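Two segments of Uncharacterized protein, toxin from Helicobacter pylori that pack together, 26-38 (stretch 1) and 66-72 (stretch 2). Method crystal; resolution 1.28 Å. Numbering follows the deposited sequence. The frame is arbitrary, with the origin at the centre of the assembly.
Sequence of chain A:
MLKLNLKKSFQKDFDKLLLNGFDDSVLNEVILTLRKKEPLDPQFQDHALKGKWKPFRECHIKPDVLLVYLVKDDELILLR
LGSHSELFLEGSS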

# COMPACT_ATOMS: atom_id res chain seq x y z
N VAL A 26 -11.67 -3.19 0.28
CA VAL A 26 -10.98 -2.83 1.47
C VAL A 26 -9.82 -1.86 1.16
O VAL A 26 -9.60 -0.87 1.90
N LEU A 27 -9.07 -2.15 0.12
CA LEU A 27 -8.02 -1.26 -0.32
C LEU A 27 -8.54 0.18 -0.46
O LEU A 27 -7.87 1.15 -0.05
N ASN A 28 -9.65 0.38 -1.15
CA ASN A 28 -10.16 1.70 -1.35
C ASN A 28 -10.47 2.39 -0.03
O ASN A 28 -10.27 3.62 0.10
N GLU A 29 -11.04 1.65 0.89
CA GLU A 29 -11.31 2.23 2.19
C GLU A 29 -10.05 2.62 2.93
O GLU A 29 -9.98 3.69 3.57
N VAL A 30 -9.04 1.76 2.86
CA VAL A 30 -7.71 2.06 3.48
C VAL A 30 -7.09 3.33 2.84
O VAL A 30 -6.61 4.21 3.56
N ILE A 31 -7.16 3.41 1.50
CA ILE A 31 -6.59 4.55 0.83
C ILE A 31 -7.28 5.82 1.31
O ILE A 31 -6.62 6.84 1.57
N LEU A 32 -8.62 5.80 1.40
CA LEU A 32 -9.30 7.01 1.82
C LEU A 32 -8.88 7.41 3.25
O LEU A 32 -8.64 8.61 3.54
N THR A 33 -8.80 6.43 4.14
CA THR A 33 -8.38 6.69 5.51
C THR A 33 -6.98 7.33 5.54
O THR A 33 -6.79 8.31 6.25
N LEU A 34 -6.05 6.76 4.79
CA LEU A 34 -4.70 7.33 4.72
C LEU A 34 -4.70 8.72 4.11
O LEU A 34 -3.96 9.59 4.61
N ARG A 35 -5.50 8.99 3.09
CA ARG A 35 -5.55 10.29 2.51
C ARG A 35 -6.06 11.31 3.48
O ARG A 35 -5.69 12.52 3.40
N LYS A 36 -6.90 10.87 4.41
CA LYS A 36 -7.45 11.76 5.43
C LYS A 36 -6.56 11.85 6.66
O LYS A 36 -6.95 12.52 7.66
N LYS A 37 -5.40 11.21 6.65
CA LYS A 37 -4.48 11.25 7.80
C LYS A 37 -5.16 10.74 9.06
O LYS A 37 -5.07 11.39 10.14
N GLU A 38 -5.84 9.63 8.92
CA GLU A 38 -6.45 8.97 10.02
C GLU A 38 -5.80 7.59 10.22
O GLU A 38 -5.29 6.99 9.28
N LEU A 66 0.13 -6.72 0.66
CA LEU A 66 0.67 -5.63 1.43
C LEU A 66 0.67 -4.39 0.60
O LEU A 66 1.01 -4.47 -0.58
N LEU A 67 0.32 -3.26 1.19
CA LEU A 67 0.41 -1.96 0.52
C LEU A 67 1.64 -1.23 1.11
O LEU A 67 1.73 -1.05 2.35
N VAL A 68 2.52 -0.76 0.25
CA VAL A 68 3.68 0.06 0.65
C VAL A 68 3.40 1.46 0.20
O VAL A 68 3.06 1.66 -1.01
N TYR A 69 3.48 2.44 1.11
CA TYR A 69 3.01 3.80 0.81
C TYR A 69 3.81 4.78 1.58
O TYR A 69 4.55 4.44 2.52
N LEU A 70 3.66 6.06 1.24
CA LEU A 70 4.35 7.15 1.92
C LEU A 70 3.50 8.40 1.84
O LEU A 70 3.07 8.81 0.76
N VAL A 71 3.38 9.11 2.95
CA VAL A 71 2.82 10.46 2.94
C VAL A 71 4.01 11.42 2.81
O VAL A 71 4.91 11.40 3.68
N LYS A 72 4.04 12.21 1.77
CA LYS A 72 5.13 13.17 1.64
C LYS A 72 4.59 14.41 0.95
O LYS A 72 4.02 14.30 -0.12

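Packing of helix 26-35 against strand 66-72, whose axes run 22° from parallel with a closest approach of 10.7 Å. No hydrogen bond crosses the interface; the two segments are held by apolar side chains, and 275 Å² of surface is buried between them. The strand alternates: Leu67, Tyr69 and Val71 point toward the helix, whereas Leu66, Val68, Leu70 and Lys72 lie out of reach. From the helix, Val30 and Leu34 point toward the strand. Leu27 leaves its backbone sideways, but its chi1 t, chi2 p conformation carries CD1 inward, to 4.1 Å from Leu67 CD2. Leu67 adopts the same t, p rotamer, and its CD2 is the meeting point of three helix residues: besides Leu27, it lies 4.2 Å from Val30 CG1 (Val30 chi1 t) and 4.1 Å from Leu34 CD1. Leu34 is the most extensively covered residue of the contact. Its m, t rotamer sets CD1 almost exactly above the ring of Tyr69, 3.7 Å from the ring centroid and 3° off the normal, a CH-pi contact over the face. Tyr69 can offer that face because chi1 is p (70°) and chi2 is 90°. The second methyl, Leu34 CD2, lies farther out along the same ring, 3.8 Å from Tyr69 CZ and 3.6 Å from Tyr69 OH; the hydroxyl is hydrogen-bonded elsewhere in the structure. Beyond the helix, Lys37 takes positive phi (57°) in a Schellman motif, closed by Glu38 N to Thr33 O (3.1 Å) and Lys37 N to Leu34 O (3.0 Å). Its CA-to-CB bond points sideways, yet the extended m, t, t, t chain brings its end nearer the strand, with Lys37 CE 4.3 Å from Val71 CG1. This is an aliphatic contact at the exposed margin, where Val71 has chi1 t. Arg35 points away from the strand.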

# COMPACT_ATOMS: atom_id res chain seq x y z
CB VAL A 26 -10.48 -4.08 2.26
CG1 VAL A 26 -9.62 -3.67 3.44
CG2 VAL A 26 -11.72 -4.84 2.72
CB LEU A 27 -7.35 -1.70 -1.61
CG LEU A 27 -6.31 -0.78 -2.21
CD1 LEU A 27 -5.10 -0.63 -1.28
CD2 LEU A 27 -5.89 -1.33 -3.54
CB ASN A 28 -11.37 1.69 -2.31
CG ASN A 28 -11.00 1.45 -3.72
OD1 ASN A 28 -9.90 1.74 -4.14
ND2 ASN A 28 -11.92 0.80 -4.46
CB GLU A 29 -12.11 1.24 3.03
CG GLU A 29 -12.55 1.71 4.40
CD GLU A 29 -13.02 0.51 5.20
OE1 GLU A 29 -12.20 -0.37 5.56
OE2 GLU A 29 -14.19 0.37 5.41
CB VAL A 30 -6.77 0.88 3.32
CG1 VAL A 30 -5.27 1.29 3.61
CG2 VAL A 30 -7.22 -0.30 4.15
CB ILE A 31 -6.65 4.37 -0.70
CG1 ILE A 31 -5.61 3.33 -1.14
CG2 ILE A 31 -6.43 5.71 -1.41
CD1 ILE A 31 -5.82 2.86 -2.53
CB LEU A 32 -10.82 6.79 1.72
CG LEU A 32 -11.64 8.03 2.19
CD1 LEU A 32 -11.38 9.24 1.33
CD2 LEU A 32 -13.13 7.65 2.24
CB THR A 33 -8.37 5.38 6.30
OG1 THR A 33 -9.72 4.87 6.28
CG2 THR A 33 -7.95 5.55 7.73
CB LEU A 34 -3.82 6.41 3.88
CG LEU A 34 -3.47 5.02 4.52
CD1 LEU A 34 -2.69 4.14 3.56
CD2 LEU A 34 -2.73 5.18 5.85
CB ARG A 35 -6.51 10.30 1.29
CG ARG A 35 -5.91 9.58 0.08
CD ARG A 35 -6.81 9.63 -1.13
NE ARG A 35 -6.86 11.03 -1.64
CZ ARG A 35 -7.72 11.48 -2.52
NH1 ARG A 35 -8.68 10.70 -3.00
NH2 ARG A 35 -7.60 12.74 -2.93
CB LYS A 36 -8.85 11.27 5.82
CG LYS A 36 -9.86 11.45 4.71
CD LYS A 36 -11.24 10.93 5.08
CE LYS A 36 -11.93 11.75 6.14
NZ LYS A 36 -13.39 11.36 6.39
CB LYS A 37 -3.85 12.65 7.99
CG LYS A 37 -2.99 13.07 6.81
CD LYS A 37 -2.40 14.46 7.04
CE LYS A 37 -1.37 14.80 5.97
NZ LYS A 37 -1.13 16.30 6.03
CB GLU A 38 -7.95 8.79 9.81
CG GLU A 38 -8.67 10.16 9.77
CD GLU A 38 -10.14 10.09 9.35
OE1 GLU A 38 -10.58 9.06 8.90
OE2 GLU A 38 -10.74 11.13 9.42
CB LEU A 66 2.08 -5.96 1.86
CG LEU A 66 2.28 -7.30 2.56
CD1 LEU A 66 3.73 -7.51 2.83
CD2 LEU A 66 1.46 -7.45 3.78
CB LEU A 67 -0.88 -1.17 0.81
CG LEU A 67 -0.84 0.29 0.30
CD1 LEU A 67 -0.81 0.34 -1.22
CD2 LEU A 67 -2.02 1.08 0.88
CB VAL A 68 4.99 -0.49 0.08
CG1 VAL A 68 6.15 0.42 0.47
CG2 VAL A 68 5.24 -1.91 0.60
CB TYR A 69 1.49 3.95 1.13
CG TYR A 69 1.22 3.90 2.60
CD1 TYR A 69 1.22 5.10 3.34
CD2 TYR A 69 0.98 2.74 3.27
CE1 TYR A 69 0.95 5.06 4.71
CE2 TYR A 69 0.77 2.69 4.64
CZ TYR A 69 0.77 3.87 5.37
OH TYR A 69 0.55 3.86 6.72
CB LEU A 70 5.73 7.41 1.26
CG LEU A 70 6.49 8.62 1.80
CD1 LEU A 70 6.90 8.45 3.24
CD2 LEU A 70 7.70 8.84 0.93
CB VAL A 71 2.03 10.71 4.22
CG1 VAL A 71 1.61 12.19 4.32
CG2 VAL A 71 0.81 9.87 4.26
CB LYS A 72 6.25 12.60 0.83
CG LYS A 72 7.38 13.58 0.60
CD LYS A 72 8.52 12.99 -0.15
CE LYS A 72 9.62 14.04 -0.29
NZ LYS A 72 10.79 13.43 -0.99